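Local coordinates for protein PA1221 (Pseudomonas aeruginosa, PDB 4DG9) that combines an AMP-binding domain of the ANL superfamily with a phosphopantetheine-bearing carrier domain in a single chain, at residues V457-C462 with G552-L557; Y427-P432 with P480-P485; Q531-L536 with L559-L564. One frame throughout, in Å; residues are numbered along the deposited sequence.

Contact 1 (V457-C462 with G552-L557). With DG9 (5'-({[(2R,3R)-3-amino-2-{[2-({N-[(2R)-2-hydroxy-3,3-dimethyl-4-{[oxido(oxo)phosphonio]oxy}butanoyl]-beta-alanyl}amino)ethyl]sulfanyl}-4-methylpentyl]sulfonyl}amino)-5'-deoxyadenosine), chain B.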
# COMPACT_ATOMS: atom_id res chain seq x y z
N VAL A 457 -12.88 1.14 -8.31
CA VAL A 457 -11.68 0.32 -8.25
C VAL A 457 -10.92 0.35 -9.59
O VAL A 457 -11.46 0.76 -10.61
CB VAL A 457 -12.07 -1.14 -7.87
CG1 VAL A 457 -11.03 -2.12 -8.31
CG2 VAL A 457 -12.30 -1.23 -6.38
N LYS A 458 -9.65 -0.06 -9.56
CA LYS A 458 -8.83 -0.08 -10.76
C LYS A 458 -8.58 -1.51 -11.25
O LYS A 458 -8.52 -2.46 -10.45
CB LYS A 458 -7.49 0.60 -10.50
CG LYS A 458 -7.58 2.03 -10.03
CD LYS A 458 -7.58 2.99 -11.20
CE LYS A 458 -6.93 4.31 -10.81
NZ LYS A 458 -7.60 4.88 -9.60
N GLN A 459 -8.46 -1.66 -12.57
CA GLN A 459 -8.13 -2.93 -13.20
C GLN A 459 -6.95 -2.75 -14.14
O GLN A 459 -6.83 -1.74 -14.83
CB GLN A 459 -9.30 -3.42 -14.03
CG GLN A 459 -10.52 -3.88 -13.28
CD GLN A 459 -11.61 -4.31 -14.25
OE1 GLN A 459 -11.99 -3.54 -15.13
NE2 GLN A 459 -12.10 -5.55 -14.11
N LEU A 460 -6.07 -3.74 -14.19
CA LEU A 460 -4.96 -3.69 -15.13
C LEU A 460 -5.22 -4.66 -16.27
O LEU A 460 -5.24 -5.88 -16.08
CB LEU A 460 -3.64 -4.01 -14.44
CG LEU A 460 -2.45 -4.18 -15.37
CD1 LEU A 460 -2.07 -2.83 -15.95
CD2 LEU A 460 -1.29 -4.81 -14.62
N LEU A 461 -5.41 -4.10 -17.45
CA LEU A 461 -5.83 -4.84 -18.61
C LEU A 461 -4.71 -4.84 -19.64
O LEU A 461 -4.11 -3.80 -19.92
CB LEU A 461 -7.07 -4.18 -19.21
CG LEU A 461 -8.28 -4.10 -18.29
CD1 LEU A 461 -9.37 -3.25 -18.91
CD2 LEU A 461 -8.78 -5.51 -17.99
N CYS A 462 -4.46 -6.02 -20.20
CA CYS A 462 -3.36 -6.21 -21.13
C CYS A 462 -3.84 -6.82 -22.44
O CYS A 462 -4.36 -7.95 -22.45
CB CYS A 462 -2.31 -7.12 -20.49
SG CYS A 462 -1.11 -7.80 -21.65
N GLY A 552 -10.37 -10.53 -15.81
CA GLY A 552 -10.42 -9.13 -15.40
C GLY A 552 -10.85 -8.91 -13.96
O GLY A 552 -10.97 -7.77 -13.50
N GLY A 553 -11.07 -10.00 -13.24
CA GLY A 553 -11.33 -9.90 -11.82
C GLY A 553 -10.06 -9.56 -11.08
O GLY A 553 -8.96 -9.78 -11.58
N ASN A 554 -10.26 -9.01 -9.87
CA ASN A 554 -9.15 -8.80 -8.94
C ASN A 554 -9.65 -8.98 -7.50
O ASN A 554 -10.77 -9.42 -7.30
CB ASN A 554 -8.48 -7.44 -9.18
CG ASN A 554 -9.43 -6.27 -8.96
OD1 ASN A 554 -10.41 -6.37 -8.22
ND2 ASN A 554 -9.14 -5.15 -9.61
N SER A 555 -8.83 -8.65 -6.49
CA SER A 555 -9.20 -8.89 -5.09
C SER A 555 -10.39 -8.03 -4.59
O SER A 555 -11.29 -8.53 -3.91
CB SER A 555 -7.97 -8.70 -4.20
OG SER A 555 -7.40 -7.42 -4.52
N LEU A 556 -10.45 -6.78 -4.96
CA LEU A 556 -11.54 -5.86 -4.66
C LEU A 556 -12.86 -6.29 -5.31
O LEU A 556 -13.91 -6.39 -4.64
CB LEU A 556 -11.15 -4.43 -5.05
CG LEU A 556 -10.04 -3.86 -4.15
CD1 LEU A 556 -9.63 -2.42 -4.51
CD2 LEU A 556 -10.43 -3.98 -2.67
N LEU A 557 -12.81 -6.56 -6.61
CA LEU A 557 -14.01 -7.03 -7.31
C LEU A 557 -14.46 -8.39 -6.79
O LEU A 557 -15.66 -8.67 -6.72
CB LEU A 557 -13.78 -7.06 -8.83
CG LEU A 557 -13.43 -5.69 -9.44
CD1 LEU A 557 -12.95 -5.80 -10.86
CD2 LEU A 557 -14.61 -4.72 -9.34
C DG9 B . 2.17 5.38 -0.92
N DG9 B . 2.35 6.39 -4.27
S DG9 B . 3.37 5.47 -3.46
C1 DG9 B . 3.29 5.86 -1.85
N1 DG9 B . -4.36 11.82 -4.18
O1 DG9 B . 3.22 10.47 -6.02
C2 DG9 B . -3.94 11.65 -5.45
N2 DG9 B . 2.79 6.92 0.90
O2 DG9 B . 1.11 10.09 -7.73
C3 DG9 B . 2.61 7.81 -4.26
N3 DG9 B . -2.83 10.94 -5.74
O3 DG9 B . -5.50 -5.73 -5.15
C4 DG9 B . -2.11 10.36 -4.74
C5 DG9 B . -2.53 10.52 -3.43
C6 DG9 B . -3.68 11.27 -3.16
N6 DG9 B . -4.12 11.46 -1.90
N7 DG9 B . -1.63 9.86 -2.67
C8 DG9 B . -0.69 9.31 -3.47
N9 DG9 B . -0.99 9.61 -4.74
CA DG9 B . 1.74 6.63 -0.13
CB DG9 B . 0.36 6.65 0.52
C1' DG9 B . -0.21 9.20 -5.93
S1P DG9 B . 0.84 4.48 -1.67
C2' DG9 B . 0.78 10.28 -6.34
P2A DG9 B . -5.89 -6.90 -4.25
C2P DG9 B . 0.31 3.38 -0.39
O2P DG9 B . 3.17 4.08 -3.76
C3' DG9 B . 1.99 9.98 -5.47
C3P DG9 B . 0.94 1.99 -0.45
O3P DG9 B . 4.68 5.87 -3.87
C4' DG9 B . 1.95 8.46 -5.47
O4' DG9 B . 0.57 8.06 -5.56
O4A DG9 B . -5.03 -8.14 -4.26
N4P DG9 B . 0.08 1.07 -1.18
C5P DG9 B . -0.50 0.01 -0.63
O5P DG9 B . -0.43 -0.27 0.56
O6A DG9 B . -5.99 -6.39 -2.72
C6P DG9 B . -1.29 -0.87 -1.56
C7P DG9 B . -2.76 -0.82 -1.17
N8P DG9 B . -3.55 -1.84 -1.83
C9P DG9 B . -3.66 -3.06 -1.32
O9P DG9 B . -3.13 -3.39 -0.27
CAP DG9 B . -4.48 -4.05 -2.09
OAP DG9 B . -4.84 -3.51 -3.36
CBP DG9 B . -5.76 -4.46 -1.35
CCP DG9 B . -6.68 -5.22 -2.31
CDP DG9 B . -5.32 -5.39 -0.23
CEP DG9 B . -6.48 -3.26 -0.75
CG1 DG9 B . 0.34 6.02 1.91
CG2 DG9 B . -0.12 8.10 0.61
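Gln459 reaches out from the start of strand 459-466 to the turn that precedes helix 555-567. Its CB makes no contact across the interface; CG, anti to the carbonyl carbon (chi1 -70°), crosses the Leu557 side chain nearly at a right angle, with Gln459 CG 3.9 Å from Leu557 CD1. The amide carbon Gln459 CD lies against the same methyl, and Gln459 NE2 ends 2.6 Å from Gly552 O in a bent, weak hydrogen bond. That nitrogen also bonds to Leu537 O, so a long side chain ending in an amide lets one NH2 group serve two backbone carbonyls of the carrier domain. Glycine suits position 552, whose phi is 108°. Beside this polar end, branched Val457 lays CG2 3.5 Å from Leu556 CD1; both side chains also touch Ser262 and Thr266 of helix 261-270. The two ends of the Asn554 amide do different jobs: ND2 comes 2.9 Å from Lys458 O, while OD1 accepts from Leu557 N at 2.9 Å, the donor almost in line with the carbonyl bond (177°), as the N-cap of the helix. Ser555 is bonded covalently through OG to P2A of DG9. Gly-Gly-Asn-Ser thus forms the attachment motif of a carrier domain, docked against the loop leading into the middle strand of the neighbouring three-stranded sheet.

Contact 2 (Y427-P432 with P480-P485). With DG9 (5'-({[(2R,3R)-3-amino-2-{[2-({N-[(2R)-2-hydroxy-3,3-dimethyl-4-{[oxido(oxo)phosphonio]oxy}butanoyl]-beta-alanyl}amino)ethyl]sulfanyl}-4-methylpentyl]sulfonyl}amino)-5'-deoxyadenosine), chain B.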
# COMPACT_ATOMS: atom_id res chain seq x y z
N TYR A 427 -1.04 0.60 -5.47
CA TYR A 427 0.27 0.08 -5.85
C TYR A 427 0.87 0.98 -6.93
O TYR A 427 0.17 1.38 -7.85
CB TYR A 427 0.14 -1.36 -6.39
CG TYR A 427 -0.14 -2.44 -5.37
CD1 TYR A 427 0.83 -2.84 -4.46
CD2 TYR A 427 -1.37 -3.10 -5.33
CE1 TYR A 427 0.58 -3.84 -3.54
CE2 TYR A 427 -1.63 -4.11 -4.41
CZ TYR A 427 -0.65 -4.48 -3.52
OH TYR A 427 -0.88 -5.48 -2.59
N ARG A 428 2.17 1.27 -6.82
CA ARG A 428 2.87 2.09 -7.81
C ARG A 428 3.54 1.31 -8.97
O ARG A 428 4.41 0.48 -8.74
CB ARG A 428 3.91 3.00 -7.14
CG ARG A 428 4.32 4.19 -8.01
CD ARG A 428 4.99 5.27 -7.19
NE ARG A 428 6.20 4.79 -6.55
CZ ARG A 428 7.03 5.55 -5.86
NH1 ARG A 428 6.77 6.85 -5.72
NH2 ARG A 428 8.12 5.03 -5.32
N LEU A 429 3.10 1.59 -10.19
CA LEU A 429 3.62 0.92 -11.38
C LEU A 429 4.18 1.91 -12.39
O LEU A 429 3.55 2.93 -12.67
CB LEU A 429 2.50 0.15 -12.10
CG LEU A 429 1.76 -1.05 -11.49
CD1 LEU A 429 0.93 -1.69 -12.58
CD2 LEU A 429 2.69 -2.08 -10.90
N ASP A 430 5.33 1.59 -12.98
CA ASP A 430 5.66 2.29 -14.21
C ASP A 430 5.15 1.44 -15.37
O ASP A 430 5.77 0.44 -15.77
CB ASP A 430 7.15 2.53 -14.38
CG ASP A 430 7.45 3.35 -15.62
OD1 ASP A 430 7.86 2.77 -16.66
OD2 ASP A 430 7.24 4.59 -15.56
N LEU A 431 4.05 1.91 -15.95
CA LEU A 431 3.32 1.14 -16.93
C LEU A 431 4.09 0.95 -18.23
O LEU A 431 4.10 -0.14 -18.79
CB LEU A 431 1.94 1.76 -17.17
CG LEU A 431 0.81 0.74 -17.34
CD1 LEU A 431 0.67 -0.06 -16.07
CD2 LEU A 431 -0.51 1.42 -17.71
N PRO A 432 4.71 2.03 -18.74
CA PRO A 432 5.47 1.86 -19.99
C PRO A 432 6.53 0.77 -19.88
O PRO A 432 6.59 -0.09 -20.76
CB PRO A 432 6.13 3.23 -20.17
CG PRO A 432 5.13 4.18 -19.56
CD PRO A 432 4.54 3.45 -18.39
N PRO A 480 5.73 -9.81 -9.73
CA PRO A 480 5.07 -9.78 -8.42
C PRO A 480 3.57 -9.65 -8.64
O PRO A 480 3.16 -8.97 -9.59
CB PRO A 480 5.61 -8.51 -7.77
CG PRO A 480 6.15 -7.68 -8.90
CD PRO A 480 6.61 -8.65 -9.95
N THR A 481 2.78 -10.31 -7.78
CA THR A 481 1.33 -10.48 -7.97
C THR A 481 0.62 -9.18 -8.31
O THR A 481 -0.28 -9.15 -9.15
CB THR A 481 0.67 -11.02 -6.70
OG1 THR A 481 0.91 -10.10 -5.62
CG2 THR A 481 1.22 -12.38 -6.33
N TRP A 482 1.02 -8.11 -7.64
CA TRP A 482 0.38 -6.83 -7.86
C TRP A 482 0.72 -6.20 -9.21
O TRP A 482 0.13 -5.20 -9.59
CB TRP A 482 0.67 -5.86 -6.69
CG TRP A 482 2.10 -5.80 -6.26
CD1 TRP A 482 2.72 -6.61 -5.33
CD2 TRP A 482 3.09 -4.88 -6.70
NE1 TRP A 482 4.04 -6.24 -5.18
CE2 TRP A 482 4.29 -5.18 -6.02
CE3 TRP A 482 3.08 -3.83 -7.62
CZ2 TRP A 482 5.46 -4.47 -6.23
CZ3 TRP A 482 4.26 -3.12 -7.82
CH2 TRP A 482 5.42 -3.44 -7.13
N GLN A 483 1.67 -6.79 -9.93
CA GLN A 483 1.99 -6.29 -11.28
C GLN A 483 1.36 -7.09 -12.41
O GLN A 483 1.57 -6.75 -13.56
CB GLN A 483 3.51 -6.21 -11.51
CG GLN A 483 4.22 -5.37 -10.49
CD GLN A 483 5.61 -5.01 -10.91
OE1 GLN A 483 6.14 -5.54 -11.90
NE2 GLN A 483 6.24 -4.10 -10.16
N ARG A 484 0.65 -8.17 -12.10
CA ARG A 484 0.08 -9.03 -13.13
C ARG A 484 -1.26 -8.50 -13.60
O ARG A 484 -2.13 -8.20 -12.79
CB ARG A 484 -0.13 -10.45 -12.60
CG ARG A 484 1.05 -10.98 -11.83
CD ARG A 484 0.91 -12.45 -11.54
NE ARG A 484 2.12 -12.93 -10.89
CZ ARG A 484 2.13 -13.84 -9.92
NH1 ARG A 484 0.99 -14.37 -9.51
NH2 ARG A 484 3.28 -14.22 -9.38
N PRO A 485 -1.43 -8.39 -14.92
CA PRO A 485 -2.71 -7.94 -15.45
C PRO A 485 -3.87 -8.87 -15.03
O PRO A 485 -3.72 -10.09 -14.90
CB PRO A 485 -2.50 -8.00 -16.96
CG PRO A 485 -1.01 -7.84 -17.13
CD PRO A 485 -0.41 -8.57 -15.97
C DG9 B . 2.17 5.38 -0.92
N DG9 B . 2.35 6.39 -4.27
S DG9 B . 3.37 5.47 -3.46
C1 DG9 B . 3.29 5.86 -1.85
N1 DG9 B . -4.36 11.82 -4.18
O1 DG9 B . 3.22 10.47 -6.02
C2 DG9 B . -3.94 11.65 -5.45
N2 DG9 B . 2.79 6.92 0.90
O2 DG9 B . 1.11 10.09 -7.73
C3 DG9 B . 2.61 7.81 -4.26
N3 DG9 B . -2.83 10.94 -5.74
O3 DG9 B . -5.50 -5.73 -5.15
C4 DG9 B . -2.11 10.36 -4.74
C5 DG9 B . -2.53 10.52 -3.43
C6 DG9 B . -3.68 11.27 -3.16
N6 DG9 B . -4.12 11.46 -1.90
N7 DG9 B . -1.63 9.86 -2.67
C8 DG9 B . -0.69 9.31 -3.47
N9 DG9 B . -0.99 9.61 -4.74
CA DG9 B . 1.74 6.63 -0.13
CB DG9 B . 0.36 6.65 0.52
C1' DG9 B . -0.21 9.20 -5.93
S1P DG9 B . 0.84 4.48 -1.67
C2' DG9 B . 0.78 10.28 -6.34
P2A DG9 B . -5.89 -6.90 -4.25
C2P DG9 B . 0.31 3.38 -0.39
O2P DG9 B . 3.17 4.08 -3.76
C3' DG9 B . 1.99 9.98 -5.47
C3P DG9 B . 0.94 1.99 -0.45
O3P DG9 B . 4.68 5.87 -3.87
C4' DG9 B . 1.95 8.46 -5.47
O4' DG9 B . 0.57 8.06 -5.56
O4A DG9 B . -5.03 -8.14 -4.26
N4P DG9 B . 0.08 1.07 -1.18
C5P DG9 B . -0.50 0.01 -0.63
O5P DG9 B . -0.43 -0.27 0.56
O6A DG9 B . -5.99 -6.39 -2.72
C6P DG9 B . -1.29 -0.87 -1.56
C7P DG9 B . -2.76 -0.82 -1.17
N8P DG9 B . -3.55 -1.84 -1.83
C9P DG9 B . -3.66 -3.06 -1.32
O9P DG9 B . -3.13 -3.39 -0.27
CAP DG9 B . -4.48 -4.05 -2.09
OAP DG9 B . -4.84 -3.51 -3.36
CBP DG9 B . -5.76 -4.46 -1.35
CCP DG9 B . -6.68 -5.22 -2.31
CDP DG9 B . -5.32 -5.39 -0.23
CEP DG9 B . -6.48 -3.26 -0.75
CG1 DG9 B . 0.34 6.02 1.91
CG2 DG9 B . -0.12 8.10 0.61
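Tyr427 and Trp482 lie almost flat on one another. The phenol ring and the five-membered ring of the indole form an offset stack, with planes at 7° and centroids 4.5 Å apart. The offset brings the root of the tryptophan side chain over the middle of the phenol: Trp482 CB sits 3.5 Å from the centroid of the Tyr427 ring, straight above it, a CH-pi contact. CG of Trp482 stands between its own backbone N and carbonyl carbon (chi1 47°), which turns the indole over the Tyr427 ring, its benzo end toward Leu429. On the far side of the indole, Pro480 CB and Gln483 CG press near its rim, so the turn carrying the tryptophan also backs its ring, while Phe215 meets Trp482 edge-to-face.

The indole's benzo end is met by an aliphatic neighbour. Leu429 CD2 touches Trp482 CZ3 at 3.6 Å from the edge, near the ring plane, and the same methyl is 3.7 Å from Gln483 CG; a leucine places one methyl, CD2, where both the ring edge and the glutamine chain can meet it.

Opposite the tryptophan, Tyr427 faces the pantetheine part of DG9. C6P lies over the ring centre, and Tyr427 CE2 is 3.4 Å from DG9 OAP. Arg428, next along the strand, turns away from the loop 480-485 and places its guanidinium by the sulfonyl group: DG9 O3P lies over one face, 3.0 Å from Arg428 NH1, and NH1 also forms a salt bridge with Glu313.

No hydrogen bond joins the two segments, so dispersion and CH-pi contacts carry the interface, and the tryptophan backs a flat aromatic wall along the ligand's pantetheine arm. The polar work falls to the arginine, whose positive charge probably favours the nearby sulfonyl oxygen, with Glu313 offsetting part of it.

Contact 3 (Q531-L536 with L559-L564)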
# COMPACT_ATOMS: atom_id res chain seq x y z
N GLN A 531 -22.95 -13.70 -17.53
CA GLN A 531 -23.48 -12.36 -17.78
C GLN A 531 -23.15 -11.48 -16.59
O GLN A 531 -22.82 -10.29 -16.75
CB GLN A 531 -24.99 -12.35 -18.01
CG GLN A 531 -25.59 -10.93 -18.06
CD GLN A 531 -27.10 -10.92 -18.27
OE1 GLN A 531 -27.75 -11.98 -18.31
NE2 GLN A 531 -27.68 -9.73 -18.42
N LEU A 532 -23.25 -12.06 -15.40
CA LEU A 532 -22.93 -11.34 -14.17
C LEU A 532 -21.47 -10.87 -14.18
O LEU A 532 -21.18 -9.66 -14.12
CB LEU A 532 -23.17 -12.24 -12.97
CG LEU A 532 -23.00 -11.60 -11.60
CD1 LEU A 532 -23.85 -10.34 -11.53
CD2 LEU A 532 -23.39 -12.59 -10.50
N TRP A 533 -20.56 -11.83 -14.30
CA TRP A 533 -19.14 -11.56 -14.45
C TRP A 533 -18.90 -10.49 -15.51
O TRP A 533 -18.06 -9.62 -15.34
CB TRP A 533 -18.37 -12.84 -14.83
CG TRP A 533 -18.26 -13.84 -13.73
CD1 TRP A 533 -19.04 -13.92 -12.61
CD2 TRP A 533 -17.32 -14.92 -13.64
NE1 TRP A 533 -18.63 -14.97 -11.82
CE2 TRP A 533 -17.57 -15.60 -12.43
CE3 TRP A 533 -16.27 -15.36 -14.46
CZ2 TRP A 533 -16.83 -16.71 -12.02
CZ3 TRP A 533 -15.53 -16.47 -14.05
CH2 TRP A 533 -15.81 -17.12 -12.84
N SER A 534 -19.64 -10.56 -16.61
CA SER A 534 -19.47 -9.59 -17.69
C SER A 534 -19.82 -8.18 -17.21
O SER A 534 -19.08 -7.23 -17.47
CB SER A 534 -20.31 -9.98 -18.91
OG SER A 534 -19.73 -11.07 -19.60
N GLU A 535 -20.95 -8.04 -16.51
CA GLU A 535 -21.37 -6.73 -16.05
C GLU A 535 -20.44 -6.16 -14.99
O GLU A 535 -20.18 -4.96 -14.96
CB GLU A 535 -22.82 -6.76 -15.53
CG GLU A 535 -23.88 -6.81 -16.62
CD GLU A 535 -25.15 -6.08 -16.23
N LEU A 536 -19.93 -7.04 -14.12
CA LEU A 536 -19.10 -6.61 -12.99
C LEU A 536 -17.66 -6.29 -13.41
O LEU A 536 -17.10 -5.28 -13.00
CB LEU A 536 -19.10 -7.69 -11.90
CG LEU A 536 -18.36 -7.40 -10.59
CD1 LEU A 536 -19.27 -6.68 -9.62
CD2 LEU A 536 -17.84 -8.69 -9.96
N LEU A 559 -14.17 -9.28 -3.74
CA LEU A 559 -14.91 -8.86 -2.55
C LEU A 559 -16.35 -8.53 -2.89
O LEU A 559 -17.28 -9.13 -2.34
CB LEU A 559 -14.26 -7.66 -1.88
CG LEU A 559 -13.20 -8.04 -0.85
CD1 LEU A 559 -12.85 -6.82 -0.01
CD2 LEU A 559 -13.72 -9.19 0.02
N GLN A 560 -16.53 -7.58 -3.80
CA GLN A 560 -17.88 -7.21 -4.22
C GLN A 560 -18.73 -8.41 -4.67
O GLN A 560 -19.91 -8.53 -4.32
CB GLN A 560 -17.81 -6.17 -5.34
CG GLN A 560 -16.98 -4.96 -4.98
CD GLN A 560 -16.97 -3.92 -6.07
OE1 GLN A 560 -17.71 -4.03 -7.05
NE2 GLN A 560 -16.13 -2.91 -5.93
N LEU A 561 -18.13 -9.31 -5.46
CA LEU A 561 -18.85 -10.45 -6.01
C LEU A 561 -19.31 -11.37 -4.89
O LEU A 561 -20.47 -11.79 -4.85
CB LEU A 561 -17.97 -11.22 -7.00
CG LEU A 561 -18.58 -12.54 -7.50
CD1 LEU A 561 -19.90 -12.27 -8.17
CD2 LEU A 561 -17.66 -13.31 -8.44
N VAL A 562 -18.39 -11.66 -3.97
CA VAL A 562 -18.72 -12.48 -2.81
C VAL A 562 -19.82 -11.84 -1.97
O VAL A 562 -20.69 -12.54 -1.43
CB VAL A 562 -17.48 -12.72 -1.93
CG1 VAL A 562 -17.88 -12.92 -0.47
CG2 VAL A 562 -16.70 -13.91 -2.45
N ALA A 563 -19.79 -10.52 -1.85
CA ALA A 563 -20.79 -9.84 -1.05
C ALA A 563 -22.15 -9.95 -1.72
O ALA A 563 -23.15 -10.18 -1.05
CB ALA A 563 -20.42 -8.40 -0.81
N LEU A 564 -22.19 -9.80 -3.05
CA LEU A 564 -23.44 -10.04 -3.77
C LEU A 564 -23.96 -11.43 -3.44
O LEU A 564 -25.10 -11.59 -3.02
CB LEU A 564 -23.22 -9.97 -5.28
CG LEU A 564 -23.02 -8.62 -5.95
CD1 LEU A 564 -23.13 -8.80 -7.47
CD2 LEU A 564 -24.02 -7.59 -5.44
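Helices 526-537 and 555-567 run closer to antiparallel than to parallel where they meet, with segment axes 11.7 Å apart at closest approach, an angle of 135° between their directions, and Leu536 CA and Leu561 CA the nearest pair of alpha carbons, 8.0 Å apart. Leu561 is the central side chain. Its CG lies anti to the backbone N (chi1 172°), which sends the two methyls toward Leu532 and Trp533, while CB packs on Leu536. Leu561 CB is 3.9 Å from Leu536 CD2, Leu561 CD1 faces Leu532 CD2 at 4.2 Å, and Leu561 CD2 comes to 3.9 Å from Trp533 NE1. Leucine suits such a place because its two methyls can diverge toward different neighbours.

The two helices belong to the small helical bundle of a phosphopantetheine carrier domain, in which helix 555-567 begins at the attachment serine. Trp533 carries the apolar layer on to the rest of the bundle: its broad indole meets Phe548 edge-to-face and also touches the ring of Phe588.

Toward the C-terminal end of helix 555-567, Leu532 CD1 and Leu564 CD1 approach to 4.4 Å, a looser pairing of methyl ends. At the other end Leu536 CD1 lies 4.0 Å from Gln560 OE1, the oxygen of the extended Gln560 side chain meeting the methyl; Gln560 also touches Asn455. Arg454, from the loop before strand 459-466, hydrogen-bonds the carbonyls of Glu535 and Leu536.

How the contacts relate
From the N terminus, strand 427-430 comes first, then the start of strand 459-466, and contact 2 closes when the chain reaches loop 480-485. Contact 1 has opened inside that span and closes only at 552-557, so the two cross. Contact 3 opens at 531-536, still within contact 1's span, and closes beyond it at 559-564; these two cross as well, whereas contacts 2 and 3 follow in series. Leu460 and Cys462 pack on Pro485, joining contacts 1 and 2 within the small domain, and helix 555-567 serves contacts 1 and 3. DG9 reaches both contacts 1 and 2, bridging carrier and AMP-binding parts.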